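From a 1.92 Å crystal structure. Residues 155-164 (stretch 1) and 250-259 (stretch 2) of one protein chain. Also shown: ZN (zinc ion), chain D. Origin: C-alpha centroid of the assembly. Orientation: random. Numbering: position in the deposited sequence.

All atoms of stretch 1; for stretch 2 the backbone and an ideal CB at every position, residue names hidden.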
ATOM      1  N   THR B 155      -1.776   2.121   4.430  1.00 23.00           N
ATOM      2  CA  THR B 155      -2.069   0.724   4.134  1.00 23.83           C
ATOM      3  C   THR B 155      -1.359  -0.181   5.141  1.00 24.12           C
ATOM      4  O   THR B 155      -1.934  -1.143   5.643  1.00 23.73           O
ATOM      5  CB  THR B 155      -1.646   0.356   2.688  1.00 23.29           C
ATOM      6  OG1 THR B 155      -2.480   1.049   1.752  1.00 22.88           O
ATOM      7  CG2 THR B 155      -1.758  -1.151   2.434  1.00 23.83           C
ATOM      8  N   ARG B 156      -0.113   0.144   5.455  1.00 23.29           N
ATOM      9  CA  ARG B 156       0.693  -0.727   6.302  1.00 24.60           C
ATOM     10  C   ARG B 156       0.357  -0.583   7.790  1.00 23.10           C
ATOM     11  O   ARG B 156       0.415  -1.563   8.533  1.00 24.29           O
ATOM     12  CB  ARG B 156       2.180  -0.453   6.046  1.00 27.78           C
ATOM     13  CG  ARG B 156       2.633  -0.962   4.674  1.00 30.85           C
ATOM     14  CD  ARG B 156       3.965  -0.377   4.198  1.00 33.05           C
ATOM     15  NE  ARG B 156       4.218  -0.760   2.806  1.00 34.70           N
ATOM     16  CZ  ARG B 156       4.854  -1.868   2.423  1.00 35.82           C
ATOM     17  NH1 ARG B 156       5.343  -2.715   3.324  1.00 36.31           N
ATOM     18  NH2 ARG B 156       5.015  -2.125   1.128  1.00 35.99           N
ATOM     19  N   LEU B 157      -0.029   0.616   8.220  1.00 21.54           N
ATOM     20  CA  LEU B 157      -0.211   0.885   9.650  1.00 23.39           C
ATOM     21  C   LEU B 157      -1.665   0.893  10.136  1.00 25.61           C
ATOM     22  O   LEU B 157      -1.906   1.003  11.336  1.00 26.93           O
ATOM     23  CB  LEU B 157       0.427   2.233  10.008  1.00 23.03           C
ATOM     24  CG  LEU B 157       1.955   2.318   9.952  1.00 23.16           C
ATOM     25  CD1 LEU B 157       2.405   3.756  10.155  1.00 23.04           C
ATOM     26  CD2 LEU B 157       2.605   1.409  10.984  1.00 24.75           C
ATOM     27  N   ARG B 158      -2.631   0.769   9.229  1.00 25.82           N
ATOM     28  CA  ARG B 158      -4.035   0.972   9.601  1.00 27.02           C
ATOM     29  C   ARG B 158      -4.490   0.075  10.767  1.00 26.70           C
ATOM     30  O   ARG B 158      -5.109   0.570  11.712  1.00 26.19           O
ATOM     31  CB  ARG B 158      -4.950   0.763   8.385  1.00 29.91           C
ATOM     32  CG  ARG B 158      -6.427   1.028   8.667  1.00 35.30           C
ATOM     33  CD  ARG B 158      -7.278   0.889   7.412  1.00 39.18           C
ATOM     34  NE  ARG B 158      -6.832   1.769   6.335  1.00 41.79           N
ATOM     35  CZ  ARG B 158      -7.230   3.027   6.169  1.00 42.99           C
ATOM     36  NH1 ARG B 158      -8.095   3.579   7.013  1.00 44.27           N
ATOM     37  NH2 ARG B 158      -6.760   3.740   5.152  1.00 41.59           N
ATOM     38  N   PRO B 159      -4.190  -1.238  10.717  1.00 28.28           N
ATOM     39  CA  PRO B 159      -4.645  -2.083  11.834  1.00 28.30           C
ATOM     40  C   PRO B 159      -3.975  -1.751  13.167  1.00 27.51           C
ATOM     41  O   PRO B 159      -4.619  -1.829  14.213  1.00 27.19           O
ATOM     42  CB  PRO B 159      -4.267  -3.499  11.380  1.00 29.63           C
ATOM     43  CG  PRO B 159      -4.159  -3.403   9.898  1.00 30.01           C
ATOM     44  CD  PRO B 159      -3.577  -2.047   9.651  1.00 28.57           C
ATOM     45  N   PHE B 160      -2.695  -1.395  13.131  1.00 26.11           N
ATOM     46  CA  PHE B 160      -1.986  -0.980  14.336  1.00 26.74           C
ATOM     47  C   PHE B 160      -2.591   0.292  14.915  1.00 25.32           C
ATOM     48  O   PHE B 160      -2.816   0.396  16.124  1.00 25.44           O
ATOM     49  CB  PHE B 160      -0.500  -0.755  14.035  1.00 27.19           C
ATOM     50  CG  PHE B 160       0.259  -0.136  15.174  1.00 28.33           C
ATOM     51  CD1 PHE B 160       0.530  -0.864  16.321  1.00 29.88           C
ATOM     52  CD2 PHE B 160       0.707   1.173  15.097  1.00 28.42           C
ATOM     53  CE1 PHE B 160       1.231  -0.298  17.371  1.00 31.53           C
ATOM     54  CE2 PHE B 160       1.410   1.746  16.143  1.00 30.09           C
ATOM     55  CZ  PHE B 160       1.670   1.011  17.281  1.00 31.38           C
ATOM     56  N   LEU B 161      -2.855   1.261  14.046  1.00 24.90           N
ATOM     57  CA  LEU B 161      -3.301   2.577  14.486  1.00 27.37           C
ATOM     58  C   LEU B 161      -4.736   2.571  15.004  1.00 30.12           C
ATOM     59  O   LEU B 161      -5.114   3.448  15.782  1.00 31.17           O
ATOM     60  CB  LEU B 161      -3.167   3.587  13.347  1.00 26.04           C
ATOM     61  CG  LEU B 161      -1.725   3.921  12.956  1.00 26.78           C
ATOM     62  CD1 LEU B 161      -1.706   4.788  11.715  1.00 27.98           C
ATOM     63  CD2 LEU B 161      -0.993   4.612  14.101  1.00 27.08           C
ATOM     64  N   GLN B 162      -5.536   1.596  14.577  1.00 30.53           N
ATOM     65  CA  GLN B 162      -6.891   1.470  15.097  1.00 32.50           C
ATOM     66  C   GLN B 162      -6.841   1.350  16.618  1.00 31.61           C
ATOM     67  O   GLN B 162      -7.592   2.016  17.330  1.00 33.74           O
ATOM     68  CB  GLN B 162      -7.611   0.263  14.491  1.00 37.29           C
ATOM     69  CG  GLN B 162      -9.004   0.032  15.072  1.00 44.46           C
ATOM     70  CD  GLN B 162      -9.817  -0.972  14.277  1.00 51.05           C
ATOM     71  OE1 GLN B 162      -9.292  -1.979  13.797  1.00 53.72           O
ATOM     72  NE2 GLN B 162     -11.110  -0.699  14.129  1.00 53.79           N
ATOM     73  N   CYS B 163      -5.939   0.507  17.108  1.00 29.40           N
ATOM     74  CA  CYS B 163      -5.779   0.308  18.546  1.00 30.50           C
ATOM     75  C   CYS B 163      -4.993   1.451  19.198  1.00 30.00           C
ATOM     76  O   CYS B 163      -5.376   1.953  20.252  1.00 30.81           O
ATOM     77  CB  CYS B 163      -5.080  -1.023  18.821  1.00 32.47           C
ATOM     78  SG  CYS B 163      -4.985  -1.450  20.581  1.00 35.78           S
ATOM     79  N   TYR B 164      -3.897   1.860  18.566  1.00 29.67           N
ATOM     80  CA  TYR B 164      -3.006   2.864  19.154  1.00 31.27           C
ATOM     81  C   TYR B 164      -3.684   4.225  19.333  1.00 30.60           C
ATOM     82  O   TYR B 164      -3.571   4.847  20.391  1.00 32.68           O
ATOM     83  CB  TYR B 164      -1.752   3.026  18.290  1.00 30.36           C
ATOM     84  CG  TYR B 164      -0.869   4.194  18.690  1.00 29.47           C
ATOM     85  CD1 TYR B 164       0.097   4.056  19.678  1.00 29.35           C
ATOM     86  CD2 TYR B 164      -1.002   5.430  18.073  1.00 28.87           C
ATOM     87  CE1 TYR B 164       0.907   5.125  20.043  1.00 29.55           C
ATOM     88  CE2 TYR B 164      -0.199   6.499  18.428  1.00 29.83           C
ATOM     89  CZ  TYR B 164       0.753   6.340  19.410  1.00 30.36           C
ATOM     90  OH  TYR B 164       1.550   7.406  19.761  1.00 31.83           O
ATOM     91  N   UNK B 250      -2.706 -10.057  19.940  1.00 31.32           N
ATOM     92  CA  UNK B 250      -2.687  -9.934  18.483  1.00 30.08           C
ATOM     93  C   UNK B 250      -2.200  -8.550  18.051  1.00 27.19           C
ATOM     94  O   UNK B 250      -1.593  -8.410  16.985  1.00 25.62           O
ATOM     95  CB  UNK B 250      -4.080 -10.203  17.910  1.00 30.08           C
ATOM     96  N   UNK B 251      -2.447  -7.527  18.865  1.00 27.34           N
ATOM     97  CA  UNK B 251      -1.911  -6.197  18.564  1.00 29.25           C
ATOM     98  C   UNK B 251      -0.382  -6.233  18.619  1.00 30.93           C
ATOM     99  O   UNK B 251       0.293  -5.657  17.763  1.00 29.50           O
ATOM    100  CB  UNK B 251      -2.460  -5.156  19.542  1.00 29.25           C
ATOM    101  N   UNK B 252       0.155  -6.915  19.625  1.00 32.69           N
ATOM    102  CA  UNK B 252       1.602  -7.059  19.772  1.00 33.28           C
ATOM    103  C   UNK B 252       2.189  -7.809  18.576  1.00 31.68           C
ATOM    104  O   UNK B 252       3.290  -7.506  18.115  1.00 30.26           O
ATOM    105  CB  UNK B 252       1.939  -7.788  21.074  1.00 33.28           C
ATOM    106  N   UNK B 253       1.439  -8.780  18.067  1.00 31.23           N
ATOM    107  CA  UNK B 253       1.860  -9.558  16.906  1.00 30.96           C
ATOM    108  C   UNK B 253       1.891  -8.685  15.647  1.00 25.81           C
ATOM    109  O   UNK B 253       2.820  -8.764  14.837  1.00 24.55           O
ATOM    110  CB  UNK B 253       0.927 -10.753  16.700  1.00 30.96           C
ATOM    111  N   UNK B 254       0.870  -7.848  15.497  1.00 24.24           N
ATOM    112  CA  UNK B 254       0.765  -6.945  14.359  1.00 24.07           C
ATOM    113  C   UNK B 254       1.936  -5.961  14.356  1.00 25.23           C
ATOM    114  O   UNK B 254       2.602  -5.769  13.338  1.00 26.84           O
ATOM    115  CB  UNK B 254      -0.567  -6.194  14.390  1.00 24.07           C
ATOM    116  N   UNK B 255       2.183  -5.342  15.503  1.00 24.62           N
ATOM    117  CA  UNK B 255       3.258  -4.364  15.619  1.00 25.12           C
ATOM    118  C   UNK B 255       4.608  -5.003  15.317  1.00 26.62           C
ATOM    119  O   UNK B 255       5.449  -4.410  14.643  1.00 25.94           O
ATOM    120  CB  UNK B 255       3.268  -3.744  17.018  1.00 25.12           C
ATOM    121  N   UNK B 256       4.808  -6.220  15.805  1.00 28.63           N
ATOM    122  CA  UNK B 256       6.093  -6.893  15.660  1.00 31.48           C
ATOM    123  C   UNK B 256       6.359  -7.288  14.211  1.00 31.92           C
ATOM    124  O   UNK B 256       7.493  -7.201  13.740  1.00 32.40           O
ATOM    125  CB  UNK B 256       6.144  -8.131  16.557  1.00 31.48           C
ATOM    126  N   UNK B 257       5.317  -7.709  13.501  1.00 31.03           N
ATOM    127  CA  UNK B 257       5.485  -8.202  12.138  1.00 30.83           C
ATOM    128  C   UNK B 257       5.707  -7.051  11.157  1.00 29.72           C
ATOM    129  O   UNK B 257       6.327  -7.231  10.111  1.00 31.38           O
ATOM    130  CB  UNK B 257       4.265  -9.024  11.718  1.00 30.83           C
ATOM    131  N   UNK B 258       5.195  -5.872  11.496  1.00 27.09           N
ATOM    132  CA  UNK B 258       5.484  -4.666  10.724  1.00 25.47           C
ATOM    133  C   UNK B 258       6.969  -4.331  10.862  1.00 26.12           C
ATOM    134  O   UNK B 258       7.640  -4.016   9.879  1.00 25.95           O
ATOM    135  CB  UNK B 258       4.616  -3.495  11.188  1.00 25.47           C
ATOM    136  N   UNK B 259       7.475  -4.405  12.089  1.00 28.36           N
ATOM    137  CA  UNK B 259       8.881  -4.140  12.369  1.00 31.76           C
ATOM    138  C   UNK B 259       9.772  -5.252  11.809  1.00 33.44           C
ATOM    139  O   UNK B 259      10.872  -4.984  11.329  1.00 33.84           O
ATOM    140  CB  UNK B 259       9.102  -3.993  13.876  1.00 31.76           C
TER
HETATM  141 ZN    ZN D 601      -2.865  -2.161  20.965  0.84 27.17          ZN

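Both stretches are helical. Their axes come within 9.6 Å and run roughly antiparallel, at 147°. Helical backbone angles throughout stretch 2 argue against proline or glycine as a first guess, but leave most residues possible.

Position 250 has nothing of stretch 1 within 5.5 Å of its ideal CB. Many side chains would fit. The residue is Val250, which makes no contact across the pair.

At position 251, CA-to-CB points sideways. The ideal CB lies 4.6 Å from Cys163 SG, and that sulfur is 2.3 Å from the zinc ion ZN. A metal ligand is the natural expectation: cysteine first, with histidine or an acid also worth considering. The residue is Cys251. With chi1 in t, its SG lies 2.4 Å from ZN and 3.9 Å from Cys163 SG. The two sulfurs are too far apart for a disulfide; the shared metal links them. Two further ligand atoms come from elsewhere in the structure.

Position 252 points away, so stretch 1 sets little limit. It is Glu252. Position 253 is out of reach and equally unconstrained from this side. It is Leu253.

Position 254 points toward stretch 1. Its ideal CB is 5.4 Å from Phe160 N and 5.5 Å from Pro159 CB. A small or medium side chain would suit, such as alanine, serine, threonine or valine. The residue is Thr254, chi1 in m. Its CG2 packs 4.2 Å from Phe160 N and 4.4 Å from Pro159 CB. The methyl thus meets stretch 1, while OG1 lies 3.1 Å from Val250 O in its own helix.

At position 255, CA-to-CB points sideways, yet the ideal CB is already 4.0 Å from Phe160 CE1. The helices are close here, with Phe160 CA 6.4 Å from the CA of position 255. A small residue fits simply. It is Ala255, whose CB makes a 4.0 Å apolar contact with Phe160 CE1, oblique to the ring.

Positions 256 and 257 are out of reach, so polar or apolar residues are possible. They are Ser256, whose OG donates a hydrogen bond to Glu252 O at 2.9 Å, and His257.

Position 258 points toward stretch 1. Its ideal CB is 5.3 Å from both Leu157 CD2 and Arg156 O, leaving room for a longer apolar chain: leucine, isoleucine or methionine. The residue is Ile258, chi1 in m and chi2 in t. Its CD1 reaches 4.2 Å from Leu157 CD2, 4.3 Å from Phe160 CB and 3.6 Å from Arg156 O.

Position 259 is out of reach and open to many residues. It is Val259.

Stretch 2, residues 250-259: VCELTASHIV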
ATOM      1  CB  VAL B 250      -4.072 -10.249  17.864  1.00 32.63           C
ATOM      2  CG1 VAL B 250      -4.446 -11.705  18.116  1.00 33.64           C
ATOM      3  CG2 VAL B 250      -5.149  -9.317  18.403  1.00 34.88           C
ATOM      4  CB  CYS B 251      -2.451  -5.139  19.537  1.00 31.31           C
ATOM      5  SG  CYS B 251      -1.878  -3.427  19.177  1.00 32.28           S
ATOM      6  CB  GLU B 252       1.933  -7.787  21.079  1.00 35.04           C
ATOM      7  CG  GLU B 252       3.416  -7.856  21.410  1.00 34.99           C
ATOM      8  CD  GLU B 252       3.685  -8.544  22.737  1.00 36.65           C
ATOM      9  OE1 GLU B 252       2.995  -9.536  23.050  1.00 35.95           O
ATOM     10  OE2 GLU B 252       4.584  -8.090  23.476  1.00 38.87           O
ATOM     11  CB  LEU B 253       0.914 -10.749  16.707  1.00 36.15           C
ATOM     12  CG  LEU B 253       1.366 -11.931  15.846  1.00 41.30           C
ATOM     13  CD1 LEU B 253       2.688 -12.503  16.324  1.00 45.21           C
ATOM     14  CD2 LEU B 253       0.298 -13.019  15.868  1.00 42.05           C
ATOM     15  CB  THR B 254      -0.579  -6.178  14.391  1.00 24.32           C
ATOM     16  OG1 THR B 254      -1.660  -7.100  14.201  1.00 23.95           O
ATOM     17  CG2 THR B 254      -0.640  -5.103  13.316  1.00 23.84           C
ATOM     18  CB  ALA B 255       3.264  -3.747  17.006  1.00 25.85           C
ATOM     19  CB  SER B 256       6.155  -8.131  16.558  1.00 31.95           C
ATOM     20  OG  SER B 256       6.127  -7.771  17.927  1.00 31.93           O
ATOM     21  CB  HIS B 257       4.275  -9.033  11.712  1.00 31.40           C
ATOM     22  CG  HIS B 257       4.566 -10.023  10.629  1.00 32.31           C
ATOM     23  ND1 HIS B 257       5.840 -10.234  10.130  1.00 32.51           N
ATOM     24  CD2 HIS B 257       3.761 -10.872   9.951  1.00 32.52           C
ATOM     25  CE1 HIS B 257       5.796 -11.159   9.194  1.00 32.36           C
ATOM     26  NE2 HIS B 257       4.544 -11.568   9.063  1.00 32.01           N
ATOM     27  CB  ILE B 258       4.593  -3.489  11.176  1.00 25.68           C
ATOM     28  CG1 ILE B 258       3.134  -3.758  10.791  1.00 24.78           C
ATOM     29  CG2 ILE B 258       5.069  -2.165  10.560  1.00 25.60           C
ATOM     30  CD1 ILE B 258       2.140  -2.785  11.391  1.00 24.45           C
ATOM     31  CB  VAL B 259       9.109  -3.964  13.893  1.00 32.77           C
ATOM     32  CG1 VAL B 259      10.597  -3.790  14.214  1.00 32.39           C
ATOM     33  CG2 VAL B 259       8.319  -2.770  14.412  1.00 32.93           C
TER
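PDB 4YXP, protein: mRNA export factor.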